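Long-range contacts in molybdopterin biosynthesis Mog protein (Mycobacterium tuberculosis, PDB 2G4R), which probably takes part in molybdenum cofactor biosynthesis, binding molybdopterin as other proteins of the MogA family do: residues A61-I66 against G121-I126; G25-G30 against G134-L139; V9-R14 against V45-P50. One frame throughout, in Å; residues are numbered along the deposited sequence.

Contact 1: A61-I66 against G121-I126; sequences AGVDVI and GRTLII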
loop_
_atom_site.group_PDB
_atom_site.type_symbol
_atom_site.label_atom_id
_atom_site.label_comp_id
_atom_site.label_asym_id
_atom_site.label_seq_id
_atom_site.Cartn_x
_atom_site.Cartn_y
_atom_site.Cartn_z
ATOM N N ALA A 61 -5.153 -20.393 -1.942
ATOM C CA ALA A 61 -4.470 -20.696 -3.214
ATOM C C ALA A 61 -3.677 -22.039 -3.270
ATOM O O ALA A 61 -3.256 -22.478 -4.371
ATOM C CB ALA A 61 -3.529 -19.541 -3.594
ATOM N N GLY A 62 -3.399 -22.636 -2.110
ATOM C CA GLY A 62 -2.618 -23.896 -2.025
ATOM C C GLY A 62 -1.132 -23.774 -2.333
ATOM O O GLY A 62 -0.504 -24.702 -2.858
ATOM N N VAL A 63 -0.542 -22.621 -2.032
ATOM C CA VAL A 63 0.876 -22.425 -2.235
ATOM C C VAL A 63 1.680 -23.356 -1.302
ATOM O O VAL A 63 1.239 -23.652 -0.225
ATOM C CB VAL A 63 1.232 -20.919 -2.022
ATOM C CG1 VAL A 63 1.067 -20.457 -0.611
ATOM C CG2 VAL A 63 2.587 -20.670 -2.409
ATOM N N ASP A 64 2.860 -23.790 -1.725
ATOM C CA ASP A 64 3.724 -24.664 -0.888
ATOM C C ASP A 64 4.322 -23.900 0.317
ATOM O O ASP A 64 4.517 -24.487 1.417
ATOM C CB ASP A 64 4.882 -25.237 -1.722
ATOM C CG ASP A 64 4.414 -26.050 -2.937
ATOM O OD1 ASP A 64 3.500 -26.877 -2.806
ATOM O OD2 ASP A 64 4.945 -25.818 -4.036
ATOM N N VAL A 65 4.645 -22.613 0.111
ATOM C CA VAL A 65 5.359 -21.864 1.129
ATOM C C VAL A 65 4.992 -20.397 1.172
ATOM O O VAL A 65 4.905 -19.699 0.130
ATOM C CB VAL A 65 6.937 -21.942 0.976
ATOM C CG1 VAL A 65 7.596 -21.367 2.210
ATOM C CG2 VAL A 65 7.437 -23.355 0.736
ATOM N N ILE A 66 4.775 -19.900 2.361
ATOM C CA ILE A 66 4.626 -18.450 2.544
ATOM C C ILE A 66 5.709 -17.927 3.473
ATOM O O ILE A 66 5.866 -18.414 4.613
ATOM C CB ILE A 66 3.219 -18.035 3.104
ATOM C CG1 ILE A 66 2.081 -18.583 2.264
ATOM C CG2 ILE A 66 3.142 -16.524 3.294
ATOM C CD1 ILE A 66 0.784 -18.697 3.029
ATOM N N GLY A 121 -3.116 -26.252 6.292
ATOM C CA GLY A 121 -3.426 -27.134 5.183
ATOM C C GLY A 121 -2.165 -27.851 4.758
ATOM O O GLY A 121 -1.627 -28.636 5.525
ATOM N N ARG A 122 -1.694 -27.600 3.541
ATOM C CA ARG A 122 -0.408 -28.169 3.108
ATOM C C ARG A 122 0.608 -27.047 2.779
ATOM O O ARG A 122 1.570 -27.271 2.049
ATOM C CB ARG A 122 -0.589 -29.065 1.894
ATOM C CG ARG A 122 -1.551 -30.268 2.068
ATOM C CD ARG A 122 -1.332 -31.338 0.950
ATOM N NE ARG A 122 -0.045 -31.159 0.257
ATOM C CZ ARG A 122 0.589 -32.081 -0.459
ATOM N NH1 ARG A 122 0.073 -33.298 -0.659
ATOM N NH2 ARG A 122 1.767 -31.757 -1.002
ATOM N N THR A 123 0.384 -25.863 3.353
ATOM C CA THR A 123 1.238 -24.705 3.161
ATOM C C THR A 123 2.132 -24.456 4.395
ATOM O O THR A 123 1.673 -24.427 5.537
ATOM C CB THR A 123 0.348 -23.440 2.923
ATOM O OG1 THR A 123 -0.501 -23.660 1.789
ATOM C CG2 THR A 123 1.173 -22.233 2.709
ATOM N N LEU A 124 3.421 -24.302 4.146
ATOM C CA LEU A 124 4.340 -24.017 5.194
ATOM C C LEU A 124 4.436 -22.496 5.263
ATOM O O LEU A 124 4.606 -21.838 4.240
ATOM C CB LEU A 124 5.664 -24.644 4.916
ATOM C CG LEU A 124 6.881 -24.265 5.770
ATOM C CD1 LEU A 124 6.753 -24.790 7.194
ATOM C CD2 LEU A 124 8.102 -24.841 5.100
ATOM N N ILE A 125 4.273 -21.959 6.448
ATOM C CA ILE A 125 4.376 -20.501 6.702
ATOM C C ILE A 125 5.536 -20.226 7.651
ATOM O O ILE A 125 5.605 -20.817 8.725
ATOM C CB ILE A 125 3.096 -19.888 7.340
ATOM C CG1 ILE A 125 1.870 -20.401 6.603
ATOM C CG2 ILE A 125 3.223 -18.329 7.472
ATOM C CD1 ILE A 125 0.664 -19.724 6.906
ATOM N N ILE A 126 6.354 -19.266 7.256
ATOM C CA ILE A 126 7.585 -18.822 7.958
ATOM C C ILE A 126 7.539 -17.322 8.284
ATOM O O ILE A 126 7.479 -16.499 7.388
ATOM C CB ILE A 126 8.802 -19.081 7.069
ATOM C CG1 ILE A 126 8.803 -20.534 6.494
ATOM C CG2 ILE A 126 10.105 -18.755 7.817
ATOM C CD1 ILE A 126 8.901 -21.643 7.563
HETATM O O HOH W 1 4.070 -27.202 1.590
#
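The flat carbonyl groups of Val-63, Asp-64 and Ile-66 are each met differently by residues 121-126. That of Val-63 receives the hydroxyl of Thr-123 within its own plane, Thr-123 OG1 donating to Val-63 O at 2.7 Å. At Asp-64 the donor stands above the plane: Leu-124 N lies 39° out of it, yet its N-H points almost straight at Asp-64 O over 2.9 Å. A water also donates to Asp-64 O, so that this oxygen takes two bonds just where the strands begin to pair. Further in, Ile-66 N donates to Leu-124 O at 2.7 Å and Ile-126 N to Ile-66 O at 2.8 Å, both nearly along the C=O axis.

This is parallel pairing: Ile-66 turns its N and its O to the same neighbour and bonds residues two apart on it. Strands 65-69 and 123-128 are adjacent in the mixed sheet of the probable molybdopterin-binding domain, whose helices pack on both faces. The chain enters from helix 49-60, which closes in a Schellman motif at Gly-62, where the positive phi is easily adopted without a CB.

Threonine serves twice in its place. With Thr-123 OG1 beside its backbone N (chi1 -58°) for the bond to Val-63, Thr-123 CG2 is left to touch Ile-66 CD1 at 3.6 Å. More loosely, Thr-123 CG2 meets Val-63 CG1 at 3.8 Å. Ile-66 and Ile-125 run alongside each other in the same direction, Ile-66 CD1 to Ile-125 CD1 4.0 Å, and Ile-66 continues onto Leu-55, Ala-58 and Val-59 of helix 49-60. On the other face Val-65 and Leu-124 meet helix 146-153. The carboxylate of Asp-64 is turned to Ser-5 N.

Contact 2: G25-G30 against G134-L139; sequences GPIIAG and GVRDGL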
loop_
_atom_site.group_PDB
_atom_site.type_symbol
_atom_site.label_atom_id
_atom_site.label_comp_id
_atom_site.label_asym_id
_atom_site.label_seq_id
_atom_site.Cartn_x
_atom_site.Cartn_y
_atom_site.Cartn_z
ATOM N N GLY A 25 11.635 -7.832 1.092
ATOM C CA GLY A 25 11.001 -8.557 0.021
ATOM C C GLY A 25 11.891 -9.004 -1.141
ATOM O O GLY A 25 11.850 -10.154 -1.515
ATOM N N PRO A 26 12.672 -8.080 -1.732
ATOM C CA PRO A 26 13.649 -8.490 -2.760
ATOM C C PRO A 26 14.670 -9.562 -2.292
ATOM O O PRO A 26 14.984 -10.466 -3.062
ATOM C CB PRO A 26 14.349 -7.184 -3.130
ATOM C CG PRO A 26 13.375 -6.057 -2.656
ATOM C CD PRO A 26 12.647 -6.620 -1.507
ATOM N N ILE A 27 15.143 -9.472 -1.057
ATOM C CA ILE A 27 16.017 -10.497 -0.525
ATOM C C ILE A 27 15.329 -11.879 -0.572
ATOM O O ILE A 27 15.905 -12.871 -1.041
ATOM C CB ILE A 27 16.547 -10.185 0.906
ATOM C CG1 ILE A 27 17.368 -8.883 0.909
ATOM C CG2 ILE A 27 17.368 -11.403 1.383
ATOM C CD1 ILE A 27 17.618 -8.307 2.264
ATOM N N ILE A 28 14.083 -11.923 -0.103
ATOM C CA ILE A 28 13.335 -13.174 -0.073
ATOM C C ILE A 28 13.076 -13.677 -1.508
ATOM O O ILE A 28 13.236 -14.863 -1.802
ATOM C CB ILE A 28 11.996 -13.036 0.727
ATOM C CG1 ILE A 28 12.272 -12.562 2.161
ATOM C CG2 ILE A 28 11.221 -14.388 0.758
ATOM C CD1 ILE A 28 11.036 -12.119 2.880
ATOM N N ALA A 29 12.717 -12.764 -2.406
ATOM C CA ALA A 29 12.448 -13.134 -3.811
ATOM C C ALA A 29 13.663 -13.754 -4.481
ATOM O O ALA A 29 13.546 -14.694 -5.232
ATOM C CB ALA A 29 11.974 -11.943 -4.564
ATOM N N GLY A 30 14.839 -13.239 -4.198
ATOM C CA GLY A 30 16.064 -13.745 -4.797
ATOM C C GLY A 30 16.420 -15.105 -4.247
ATOM O O GLY A 30 16.817 -16.004 -4.985
ATOM N N GLY A 134 18.398 -10.032 9.454
ATOM C CA GLY A 134 17.556 -11.042 10.130
ATOM C C GLY A 134 16.866 -11.945 9.147
ATOM O O GLY A 134 16.794 -13.166 9.335
ATOM N N VAL A 135 16.415 -11.343 8.048
ATOM C CA VAL A 135 15.842 -12.094 6.919
ATOM C C VAL A 135 16.877 -13.066 6.281
ATOM O O VAL A 135 16.613 -14.271 6.140
ATOM C CB VAL A 135 15.260 -11.106 5.914
ATOM C CG1 VAL A 135 14.977 -11.723 4.579
ATOM C CG2 VAL A 135 13.974 -10.424 6.480
ATOM N N ARG A 136 18.061 -12.567 5.942
ATOM C CA ARG A 136 19.091 -13.398 5.305
ATOM C C ARG A 136 19.530 -14.542 6.214
ATOM O O ARG A 136 19.691 -15.675 5.762
ATOM C CB ARG A 136 20.295 -12.522 4.845
ATOM C CG ARG A 136 20.780 -12.774 3.434
ATOM C CD ARG A 136 21.940 -11.822 3.003
ATOM N NE ARG A 136 21.555 -10.813 2.008
ATOM C CZ ARG A 136 21.335 -9.528 2.259
ATOM N NH1 ARG A 136 21.397 -9.056 3.510
ATOM N NH2 ARG A 136 21.013 -8.714 1.256
ATOM N N ASP A 137 19.755 -14.254 7.489
ATOM C CA ASP A 137 20.096 -15.268 8.517
ATOM C C ASP A 137 18.995 -16.337 8.670
ATOM O O ASP A 137 19.267 -17.535 8.737
ATOM C CB ASP A 137 20.324 -14.623 9.896
ATOM C CG ASP A 137 21.673 -13.865 10.029
ATOM O OD1 ASP A 137 22.614 -14.117 9.241
ATOM O OD2 ASP A 137 21.775 -13.000 10.974
ATOM N N GLY A 138 17.748 -15.892 8.755
ATOM C CA GLY A 138 16.629 -16.819 8.877
ATOM C C GLY A 138 16.414 -17.664 7.610
ATOM O O GLY A 138 16.082 -18.846 7.712
ATOM N N LEU A 139 16.615 -17.085 6.420
ATOM C CA LEU A 139 16.540 -17.878 5.163
ATOM C C LEU A 139 17.667 -18.933 5.121
ATOM O O LEU A 139 17.481 -20.024 4.615
ATOM C CB LEU A 139 16.574 -16.975 3.932
ATOM C CG LEU A 139 15.412 -16.014 3.753
ATOM C CD1 LEU A 139 15.743 -15.022 2.644
ATOM C CD2 LEU A 139 14.139 -16.801 3.508
#
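Helices 24-34 and 132-143 pack side by side on one face of the alpha/beta sheet, Ile-27 and Ile-28 of the first against Val-135, Arg-136 and Leu-139 of the second. The short segments run nearly parallel, crossing at -23° with their axes 9.9 Å apart; no hydrogen bond crosses the join, which is almost all side-chain packing. Val-135 CG1 sits between the two isoleucines, 3.7 Å from Ile-28 CG1 and 4.0 Å from Ile-27 CG2. It can do so because CG1 is anti to the backbone N (chi1 165°). One turn on, Leu-139 extends CD1 to 4.1 Å from Ile-28 CA and also borders Ile-27 CG2. Branched aliphatic residues suit such a seam: a single methyl of Val-135, and one of Leu-139, reaches both isoleucines. Toward the surface, Arg-136 and Ile-27 cross at about a right angle. Ile-27 CG2 lies over one guanidinium face toward its rim, and from the same side Ile-27 CD1 touches Arg-136 NH2 at 3.6 Å, a placement that crystal packing may influence. Beneath, Ile-28 rests on Ile-8 of strand 6-11 and Ile-67 of strand 65-69, while Val-135 and Leu-139 reach strand 65-69 and Leu-128 of strand 123-128.

Contact 3: V9-R14 against V45-P50; sequences VVVSSR and VADGNP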
loop_
_atom_site.group_PDB
_atom_site.type_symbol
_atom_site.label_atom_id
_atom_site.label_comp_id
_atom_site.label_asym_id
_atom_site.label_seq_id
_atom_site.Cartn_x
_atom_site.Cartn_y
_atom_site.Cartn_z
ATOM N N VAL A 9 5.002 -12.023 1.846
ATOM C CA VAL A 9 4.174 -11.009 2.428
ATOM C C VAL A 9 5.076 -10.192 3.326
ATOM O O VAL A 9 5.583 -10.662 4.350
ATOM C CB VAL A 9 3.039 -11.668 3.208
ATOM C CG1 VAL A 9 2.214 -10.624 3.927
ATOM C CG2 VAL A 9 2.206 -12.593 2.266
ATOM N N VAL A 10 5.283 -8.957 2.926
ATOM C CA VAL A 10 6.038 -7.992 3.713
ATOM C C VAL A 10 5.024 -7.133 4.451
ATOM O O VAL A 10 4.131 -6.528 3.828
ATOM C CB VAL A 10 6.915 -7.126 2.797
ATOM C CG1 VAL A 10 7.722 -6.127 3.623
ATOM C CG2 VAL A 10 7.821 -7.992 1.942
ATOM N N VAL A 11 5.161 -7.073 5.774
ATOM C CA VAL A 11 4.232 -6.332 6.649
ATOM C C VAL A 11 4.830 -4.998 7.085
ATOM O O VAL A 11 5.745 -4.940 7.899
ATOM C CB VAL A 11 3.832 -7.166 7.904
ATOM C CG1 VAL A 11 2.643 -6.490 8.698
ATOM C CG2 VAL A 11 3.497 -8.641 7.504
ATOM N N SER A 12 4.307 -3.917 6.537
ATOM C CA SER A 12 4.724 -2.591 6.914
ATOM C C SER A 12 3.652 -1.631 6.417
ATOM O O SER A 12 3.375 -1.533 5.206
ATOM C CB SER A 12 6.065 -2.244 6.268
ATOM O OG SER A 12 6.356 -0.845 6.381
ATOM N N SER A 13 3.046 -0.921 7.344
ATOM C CA SER A 13 1.966 -0.005 6.969
ATOM C C SER A 13 2.511 1.135 6.114
ATOM O O SER A 13 1.908 1.478 5.078
ATOM C CB SER A 13 1.242 0.511 8.211
ATOM O OG SER A 13 0.567 -0.555 8.878
ATOM N N ARG A 14 3.676 1.676 6.477
ATOM C CA ARG A 14 4.311 2.714 5.628
ATOM C C ARG A 14 4.659 2.211 4.253
ATOM O O ARG A 14 4.342 2.855 3.244
ATOM C CB ARG A 14 5.584 3.265 6.268
ATOM C CG ARG A 14 5.297 4.098 7.530
ATOM C CD ARG A 14 6.559 4.308 8.367
ATOM N NE ARG A 14 6.257 4.816 9.706
ATOM C CZ ARG A 14 6.570 6.028 10.196
ATOM N NH1 ARG A 14 7.223 6.959 9.483
ATOM N NH2 ARG A 14 6.226 6.312 11.453
ATOM N N VAL A 45 1.868 -5.324 2.752
ATOM C CA VAL A 45 0.571 -5.063 3.392
ATOM C C VAL A 45 0.775 -4.394 4.759
ATOM O O VAL A 45 1.860 -4.468 5.357
ATOM C CB VAL A 45 -0.302 -6.357 3.599
ATOM C CG1 VAL A 45 -0.520 -7.094 2.324
ATOM C CG2 VAL A 45 0.341 -7.328 4.645
ATOM N N ALA A 46 -0.269 -3.708 5.243
ATOM C CA ALA A 46 -0.231 -3.067 6.561
ATOM C C ALA A 46 -0.319 -4.099 7.679
ATOM O O ALA A 46 -0.763 -5.251 7.457
ATOM C CB ALA A 46 -1.362 -2.033 6.720
ATOM N N ASP A 47 0.087 -3.669 8.871
ATOM C CA ASP A 47 -0.011 -4.495 10.079
ATOM C C ASP A 47 -1.495 -4.762 10.326
ATOM O O ASP A 47 -2.330 -3.967 9.973
ATOM C CB ASP A 47 0.472 -3.743 11.315
ATOM C CG ASP A 47 1.954 -3.506 11.351
ATOM O OD1 ASP A 47 2.792 -4.447 11.305
ATOM O OD2 ASP A 47 2.305 -2.323 11.529
ATOM N N GLY A 48 -1.829 -5.901 10.879
ATOM C CA GLY A 48 -3.220 -6.144 11.262
ATOM C C GLY A 48 -3.999 -7.006 10.312
ATOM O O GLY A 48 -3.479 -7.976 9.744
ATOM N N ASN A 49 -5.264 -6.662 10.165
ATOM C CA ASN A 49 -6.158 -7.458 9.360
ATOM C C ASN A 49 -5.612 -7.806 7.977
ATOM O O ASN A 49 -5.824 -8.938 7.517
ATOM C CB ASN A 49 -7.560 -6.841 9.293
ATOM C CG ASN A 49 -8.380 -7.026 10.614
ATOM O OD1 ASN A 49 -8.143 -7.937 11.421
ATOM N ND2 ASN A 49 -9.364 -6.150 10.801
ATOM N N PRO A 50 -4.957 -6.847 7.285
ATOM C CA PRO A 50 -4.375 -7.126 5.943
ATOM C C PRO A 50 -3.403 -8.307 5.942
ATOM O O PRO A 50 -3.291 -8.986 4.909
ATOM C CB PRO A 50 -3.657 -5.817 5.600
ATOM C CG PRO A 50 -4.465 -4.792 6.373
ATOM C CD PRO A 50 -4.773 -5.429 7.654
HETATM O O HOH W 2 5.362 -4.125 10.699
HETATM O O HOH W 3 4.171 -0.920 10.348
HETATM O O HOH W 4 0.666 -0.072 11.821
#
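A first torsion of -66° sets Ser-13 OG beside its own backbone N, where it accepts the backbone N-H of Asp-47; the distance from Asp-47 N to Ser-13 OG is 3.2 Å, a fairly long bond but a nearly straight one (159°). The same OG lies against Ala-46 CB, where a small side chain fits the close approach. In Asp-47, chi1 of -70° places CG so that the carboxylate can meet Val-11 and the nearby waters. It does not bond the hydroxyl directly. Instead, one water links Asp-47 OD2 to Ser-13 OG and another links it to Ser-13 N, while a third lies between Asp-47 OD1 and Val-11 O. Asp-47 OD1 also touches Val-11 CG1 at 3.3 Å, the two side chains crossing at about a right angle.

Upstream, the segments pair as parallel strands. Val-45 N donates to Val-10 O at 2.8 Å, and Val-45 O accepts Ser-12 N over the same 2.8 Å and a CA-H contact from Val-11 CA at 3.3 Å. Val-45 CG2 leans on Val-9 CG1 at 3.9 Å; beta-branched valines suit these extended backbones.

Beyond the pairing both segments turn into helices at the C-terminal ends of parallel strands, as in Rossmann-like folds. Ser-12 is the N-cap of helix 13-16, its OG bonded to Ala-15 N. Gly-48 is the N-cap of helix 49-60, with backbone angles at which any side chain would collide with the carbonyl oxygen of Asp-47, so glycine fits here. Pro-26 of the second subunit packs on Ser-13 and Ala-46, placing the contact at a subunit interface. Strand 43-45 is outermost within this chain; on the far side of strand 6-11 runs strand 65-69, paired with Val-9 and Val-11, and helix 80-87 sets Thr-80 against Val-11.

From the N terminus, strand 6-11 comes first, and contact 3 closes the earliest loop when the chain returns to pair at Val-45. Helix 24-34 lies inside that loop yet finds its partner only much later, in helix 132-143, so contacts 2 and 3 cross along the chain. Contact 1 opens after contact 3 has closed and is nested wholly within the long loop of contact 2. Contacts 1 and 3 join neighbouring strands of one sheet and touch where Ile-66 CG2 meets Val-9 CG2 at 4.2 Å. Contact 2 ties together two helices on that sheet; Gly-25 CA, 3.8 Å from Val-10 CG2, brings it against contact 3.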